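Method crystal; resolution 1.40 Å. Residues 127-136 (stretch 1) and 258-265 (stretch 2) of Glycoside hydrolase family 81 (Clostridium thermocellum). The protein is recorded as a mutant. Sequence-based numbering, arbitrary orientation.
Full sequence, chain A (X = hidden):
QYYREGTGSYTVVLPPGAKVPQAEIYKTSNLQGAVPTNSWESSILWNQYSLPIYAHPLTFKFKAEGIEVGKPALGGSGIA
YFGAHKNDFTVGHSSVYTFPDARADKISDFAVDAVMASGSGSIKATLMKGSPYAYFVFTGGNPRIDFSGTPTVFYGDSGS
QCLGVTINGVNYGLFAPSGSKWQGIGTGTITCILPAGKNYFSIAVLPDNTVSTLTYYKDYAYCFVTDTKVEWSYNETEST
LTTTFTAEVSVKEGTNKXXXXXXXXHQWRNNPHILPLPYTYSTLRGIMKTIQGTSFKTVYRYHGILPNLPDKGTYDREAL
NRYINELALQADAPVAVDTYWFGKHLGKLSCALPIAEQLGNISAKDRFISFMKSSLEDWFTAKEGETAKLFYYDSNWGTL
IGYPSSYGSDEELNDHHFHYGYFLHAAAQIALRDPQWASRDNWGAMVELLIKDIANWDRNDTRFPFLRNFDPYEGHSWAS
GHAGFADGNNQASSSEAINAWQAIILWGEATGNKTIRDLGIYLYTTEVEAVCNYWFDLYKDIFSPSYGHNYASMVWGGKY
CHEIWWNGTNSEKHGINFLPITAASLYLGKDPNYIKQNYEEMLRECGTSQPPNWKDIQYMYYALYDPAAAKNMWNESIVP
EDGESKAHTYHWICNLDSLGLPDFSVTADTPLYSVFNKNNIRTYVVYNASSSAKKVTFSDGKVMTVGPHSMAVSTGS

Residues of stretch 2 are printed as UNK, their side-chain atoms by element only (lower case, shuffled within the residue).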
ATOM      1  N   LEU A 127      15.527 -13.319  -0.747  1.00 13.61           N
ATOM      2  CA  LEU A 127      14.159 -13.520  -1.243  1.00 13.58           C
ATOM      3  C   LEU A 127      13.715 -12.197  -1.871  1.00 13.58           C
ATOM      4  O   LEU A 127      13.942 -11.133  -1.281  1.00 14.09           O
ATOM      5  CB  LEU A 127      13.232 -13.905  -0.119  1.00 15.50           C
ATOM      6  CG  LEU A 127      13.764 -14.949   0.857  1.00 16.02           C
ATOM      7  CD1 LEU A 127      12.722 -15.205   1.940  1.00 17.36           C
ATOM      8  CD2 LEU A 127      14.215 -16.236   0.174  1.00 16.76           C
ATOM      9  N   MET A 128      13.148 -12.270  -3.078  1.00 13.76           N
ATOM     10  CA  MET A 128      12.839 -11.050  -3.816  1.00 13.65           C
ATOM     11  C   MET A 128      11.455 -11.090  -4.433  1.00 13.35           C
ATOM     12  O   MET A 128      11.090 -12.045  -5.140  1.00 14.27           O
ATOM     13  CB  MET A 128      13.896 -10.812  -4.881  1.00 15.27           C
ATOM     14  CG  MET A 128      13.614  -9.649  -5.813  1.00 15.93           C
ATOM     15  SD  MET A 128      15.089  -9.379  -6.772  1.00 18.04           S
ATOM     16  CE  MET A 128      14.467  -8.377  -8.081  1.00 18.59           C
ATOM     17  N   LYS A 129      10.707 -10.024  -4.172  1.00 13.04           N
ATOM     18  CA  LYS A 129       9.402  -9.805  -4.776  1.00 12.88           C
ATOM     19  C   LYS A 129       9.679  -9.353  -6.204  1.00 12.98           C
ATOM     20  O   LYS A 129      10.459  -8.418  -6.417  1.00 14.01           O
ATOM     21  CB  LYS A 129       8.648  -8.745  -4.010  1.00 13.34           C
ATOM     22  CG  LYS A 129       7.328  -8.323  -4.633  1.00 13.00           C
ATOM     23  CD  LYS A 129       6.450  -7.543  -3.657  1.00 13.78           C
ATOM     24  CE  LYS A 129       5.944  -8.369  -2.505  1.00 12.96           C
ATOM     25  NZ  LYS A 129       5.079  -9.529  -2.896  1.00 12.95           N
ATOM     26  N   GLY A 130       9.055  -9.992  -7.176  1.00 12.74           N
ATOM     27  CA  GLY A 130       9.329  -9.700  -8.560  1.00 12.86           C
ATOM     28  C   GLY A 130      10.542 -10.414  -9.144  1.00 13.15           C
ATOM     29  O   GLY A 130      11.035 -10.009 -10.205  1.00 14.78           O
ATOM     30  N   SER A 131      10.998 -11.498  -8.517  1.00 13.72           N
ATOM     31  CA  SER A 131      12.068 -12.308  -9.098  1.00 14.55           C
ATOM     32  C   SER A 131      11.601 -13.748  -9.182  1.00 13.99           C
ATOM     33  O   SER A 131      11.077 -14.274  -8.219  1.00 14.47           O
ATOM     34  CB  SER A 131      13.336 -12.283  -8.262  1.00 14.40           C
ATOM     35  OG  SER A 131      14.354 -13.043  -8.883  1.00 14.89           O
ATOM     36  N   PRO A 132      11.952 -14.441 -10.271  1.00 13.07           N
ATOM     37  CA  PRO A 132      11.747 -15.908 -10.286  1.00 13.91           C
ATOM     38  C   PRO A 132      12.878 -16.667  -9.584  1.00 13.70           C
ATOM     39  O   PRO A 132      12.808 -17.889  -9.502  1.00 13.69           O
ATOM     40  CB  PRO A 132      11.745 -16.215 -11.789  1.00 15.11           C
ATOM     41  CG  PRO A 132      12.674 -15.234 -12.346  1.00 14.80           C
ATOM     42  CD  PRO A 132      12.439 -13.958 -11.575  1.00 13.69           C
ATOM     43  N   TYR A 133      13.922 -15.956  -9.156  1.00 13.51           N
ATOM     44  CA  TYR A 133      15.071 -16.536  -8.463  1.00 12.89           C
ATOM     45  C   TYR A 133      14.990 -16.393  -6.961  1.00 12.49           C
ATOM     46  O   TYR A 133      14.337 -15.450  -6.452  1.00 13.81           O
ATOM     47  CB  TYR A 133      16.361 -15.871  -8.878  1.00 13.23           C
ATOM     48  CG  TYR A 133      16.725 -16.023 -10.328  1.00 12.45           C
ATOM     49  CD1 TYR A 133      17.397 -17.183 -10.785  1.00 13.07           C
ATOM     50  CD2 TYR A 133      16.476 -15.026 -11.243  1.00 13.17           C
ATOM     51  CE1 TYR A 133      17.761 -17.316 -12.108  1.00 13.40           C
ATOM     52  CE2 TYR A 133      16.823 -15.161 -12.577  1.00 13.60           C
ATOM     53  CZ  TYR A 133      17.482 -16.324 -13.006  1.00 13.24           C
ATOM     54  OH  TYR A 133      17.852 -16.399 -14.342  1.00 14.58           O
ATOM     55  N   ALA A 134      15.687 -17.287  -6.244  1.00 13.31           N
ATOM     56  CA  ALA A 134      16.088 -17.049  -4.852  1.00 13.88           C
ATOM     57  C   ALA A 134      17.570 -17.408  -4.779  1.00 13.04           C
ATOM     58  O   ALA A 134      18.028 -18.338  -5.465  1.00 14.22           O
ATOM     59  CB  ALA A 134      15.281 -17.843  -3.846  1.00 14.43           C
ATOM     60  N   TYR A 135      18.313 -16.635  -4.005  1.00 12.55           N
ATOM     61  CA  TYR A 135      19.777 -16.704  -3.988  1.00 12.60           C
ATOM     62  C   TYR A 135      20.270 -17.055  -2.585  1.00 13.71           C
ATOM     63  O   TYR A 135      19.732 -16.565  -1.597  1.00 14.36           O
ATOM     64  CB  TYR A 135      20.377 -15.362  -4.394  1.00 13.14           C
ATOM     65  CG  TYR A 135      19.798 -14.751  -5.666  1.00 12.40           C
ATOM     66  CD1 TYR A 135      20.167 -15.177  -6.915  1.00 13.30           C
ATOM     67  CD2 TYR A 135      18.850 -13.738  -5.588  1.00 13.31           C
ATOM     68  CE1 TYR A 135      19.662 -14.627  -8.060  1.00 13.60           C
ATOM     69  CE2 TYR A 135      18.324 -13.173  -6.732  1.00 12.88           C
ATOM     70  CZ  TYR A 135      18.695 -13.604  -7.965  1.00 13.47           C
ATOM     71  OH  TYR A 135      18.163 -13.021  -9.104  1.00 13.52           O
ATOM     72  N   PHE A 136      21.311 -17.902  -2.514  1.00 13.07           N
ATOM     73  CA  PHE A 136      21.784 -18.422  -1.246  1.00 13.25           C
ATOM     74  C   PHE A 136      23.305 -18.419  -1.171  1.00 13.15           C
ATOM     75  O   PHE A 136      23.981 -18.656  -2.181  1.00 14.47           O
ATOM     76  CB  PHE A 136      21.296 -19.869  -1.040  1.00 13.67           C
ATOM     77  CG  PHE A 136      19.789 -20.043  -1.148  1.00 14.37           C
ATOM     78  CD1 PHE A 136      19.191 -20.287  -2.367  1.00 14.91           C
ATOM     79  CD2 PHE A 136      18.992 -19.933  -0.020  1.00 14.09           C
ATOM     80  CE1 PHE A 136      17.808 -20.412  -2.473  1.00 15.18           C
ATOM     81  CE2 PHE A 136      17.612 -20.055  -0.121  1.00 15.17           C
ATOM     82  CZ  PHE A 136      17.033 -20.306  -1.347  1.00 15.75           C
ATOM     83  N   UNK A 258      22.907  -9.323 -15.772  1.00 15.14           N
ATOM     84  CA  UNK A 258      21.513  -8.911 -15.869  1.00 15.44           C
ATOM     85  C   UNK A 258      20.702  -9.737 -14.916  1.00 14.78           C
ATOM     86  O   UNK A 258      21.240 -10.439 -14.087  1.00 16.58           O
ATOM     87  N   UNK A 259      19.384  -9.627 -15.030  1.00 14.10           N
ATOM     88  CA  UNK A 259      18.483 -10.507 -14.319  1.00 14.42           C
ATOM     89  C   UNK A 259      17.138 -10.533 -15.026  1.00 13.94           C
ATOM     90  O   UNK A 259      16.955  -9.878 -16.074  1.00 14.76           O
ATOM     91  c   UNK A 259      18.362 -10.153 -12.817  1.00 14.71           C
ATOM     92  c   UNK A 259      17.557  -8.892 -12.563  1.00 14.81           C
ATOM     93  o   UNK A 259      17.745 -11.230 -12.117  1.00 14.77           O
ATOM     94  N   UNK A 260      16.267 -11.403 -14.528  1.00 13.46           N
ATOM     95  CA  UNK A 260      14.925 -11.537 -15.024  1.00 13.74           C
ATOM     96  C   UNK A 260      14.011 -10.960 -13.945  1.00 13.21           C
ATOM     97  O   UNK A 260      14.015 -11.422 -12.813  1.00 14.55           O
ATOM     98  c   UNK A 260      15.354 -15.144 -16.476  1.00 15.90           C
ATOM     99  c   UNK A 260      14.562 -13.006 -15.297  1.00 14.51           C
ATOM    100  c   UNK A 260      13.108 -13.109 -15.762  1.00 14.78           C
ATOM    101  c   UNK A 260      15.497 -13.632 -16.330  1.00 15.42           C
ATOM    102  N   UNK A 261      13.259  -9.924 -14.305  1.00 14.12           N
ATOM    103  CA  UNK A 261      12.295  -9.272 -13.381  1.00 13.57           C
ATOM    104  C   UNK A 261      10.878  -9.675 -13.808  1.00 13.64           C
ATOM    105  O   UNK A 261      10.569  -9.703 -14.995  1.00 15.60           O
ATOM    106  c   UNK A 261      14.061  -7.620 -11.444  1.00 16.13           C
ATOM    107  c   UNK A 261      13.863  -5.744 -13.088  1.00 16.51           C
ATOM    108  c   UNK A 261      12.459  -7.764 -13.353  1.00 14.24           C
ATOM    109  c   UNK A 261      13.825  -7.258 -12.902  1.00 14.93           C
ATOM    110  N   UNK A 262      10.074 -10.011 -12.819  1.00 13.32           N
ATOM    111  CA  UNK A 262       8.680 -10.369 -13.002  1.00 13.41           C
ATOM    112  C   UNK A 262       7.864  -9.142 -12.549  1.00 13.70           C
ATOM    113  O   UNK A 262       8.037  -8.646 -11.451  1.00 13.74           O
ATOM    114  c   UNK A 262       8.313 -11.604 -12.179  1.00 14.31           C
ATOM    115  N   UNK A 263       6.900  -8.766 -13.389  1.00 13.24           N
ATOM    116  CA  UNK A 263       6.072  -7.574 -13.184  1.00 12.03           C
ATOM    117  C   UNK A 263       4.635  -7.959 -12.972  1.00 13.56           C
ATOM    118  O   UNK A 263       4.114  -8.802 -13.676  1.00 14.08           O
ATOM    119  c   UNK A 263       6.147  -6.657 -14.415  1.00 12.82           C
ATOM    120  c   UNK A 263       8.674  -6.394 -14.528  1.00 14.96           C
ATOM    121  c   UNK A 263       7.178  -4.808 -15.737  1.00 14.52           C
ATOM    122  c   UNK A 263       7.317  -5.692 -14.497  1.00 13.03           C
ATOM    123  N   UNK A 264       4.009  -7.325 -11.984  1.00 13.05           N
ATOM    124  CA  UNK A 264       2.584  -7.479 -11.765  1.00 12.84           C
ATOM    125  C   UNK A 264       1.778  -6.716 -12.825  1.00 13.16           C
ATOM    126  O   UNK A 264       2.296  -5.754 -13.440  1.00 13.64           O
ATOM    127  c   UNK A 264       2.746  -7.603  -9.189  1.00 13.14           C
ATOM    128  c   UNK A 264       2.231  -6.904 -10.426  1.00 13.06           C
ATOM    129  c   UNK A 264       2.331  -8.888  -8.857  1.00 13.08           C
ATOM    130  c   UNK A 264       3.662  -6.978  -8.334  1.00 12.04           C
ATOM    131  c   UNK A 264       3.597  -8.814  -6.808  1.00 12.39           C
ATOM    132  c   UNK A 264       4.036  -7.554  -7.133  1.00 11.87           C
ATOM    133  o   UNK A 264       3.976  -9.324  -5.584  1.00 13.08           O
ATOM    134  c   UNK A 264       2.735  -9.488  -7.670  1.00 13.01           C
ATOM    135  N   UNK A 265       0.495  -7.065 -13.000  1.00 13.51           N
ATOM    136  CA  UNK A 265      -0.337  -6.309 -13.947  1.00 13.35           C
ATOM    137  C   UNK A 265      -0.354  -4.792 -13.762  1.00 13.45           C
ATOM    138  O   UNK A 265      -0.328  -4.062 -14.761  1.00 14.14           O
ATOM    139  c   UNK A 265      -1.722  -6.905 -13.713  1.00 14.10           C
ATOM    140  c   UNK A 265      -1.427  -8.326 -13.355  1.00 14.11           C
ATOM    141  c   UNK A 265      -0.211  -8.239 -12.484  1.00 14.52           C
TER
HETATM  142  O   HOH W   1      15.406 -11.209 -10.451  1.00 15.90           O
HETATM  143  O   HOH W   2      19.626 -13.080 -11.395  1.00 14.24           O

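Position 258 has backbone atoms and nothing beyond CA. It touches nothing on stretch 1. It is Gly258.

Position 259 has three side-chain atoms. The first carbon carries one oxygen and one carbon. The oxygen lies 3.5 Å from Tyr135 OH. Water 2 accepts hydrogen bonds from both of these oxygens, at 2.7 Å each. A fork of oxygen and methyl at CB means threonine, so this is Thr259. Its OG1 also accepts a hydrogen bond from water 1 at 2.9 Å.

Position 260 has four carbons, forked at the first, with one arm two carbons long. CB points toward stretch 1. The end of the long arm lies 3.5 Å from Tyr133 OH, and the short arm lies 4.0 Å from Pro132 CG. Unequal arms from CB identify Ile260. Its carbonyl O sits 3.2 Å from Pro132 CD and accepts from water 1 at 2.7 Å. Its backbone N is buried without a partner in the model.

Position 261 has four carbons, forked at the second. The CA-to-CB bond points away overall, but one terminal carbon returns to within 3.5 Å of Met128 CE. The late fork gives Leu261. The contact atom is CD2.

Position 262 has one side-chain carbon, pointing toward stretch 1. A lone CB means Ala262. Its backbone N donates a nearly straight hydrogen bond to Gly130 O, at 2.8 Å and 177°.

Position 263 again has four carbons forked at the second. CB points away, and the side chain makes no contact with stretch 1. It is Leu263.

Position 264 has one carbon, then a six-carbon ring bearing an oxygen. That oxygen accepts a hydrogen bond from Lys129 NZ at 2.9 Å. A hydroxylated ring is tyrosine: Tyr264. It is the N-cap residue before a helix.

Position 265 has three carbons closing a ring onto the backbone N. It is out of reach of stretch 1. It is Pro265.

The contact joins the strand at 260-263 to a type II turn from Met128 to Ser131. Gly130 lies at phi/psi 84/19 within that turn. A CB there would be jammed against the preceding carbonyl and would sit 3.1 Å from Ala262 O, so glycine suits the site. Its carbonyl also receives a CA-H...O contact, with Leu261 CA 3.5 Å from Gly130 O. Apolar side chains pack around this backbone link. Water 1 joins Ser131 OG, at 2.6 Å, to stretch 2, and the Lys129 bond ties the far end.

Stretch 2 (258-265) GTILALYP
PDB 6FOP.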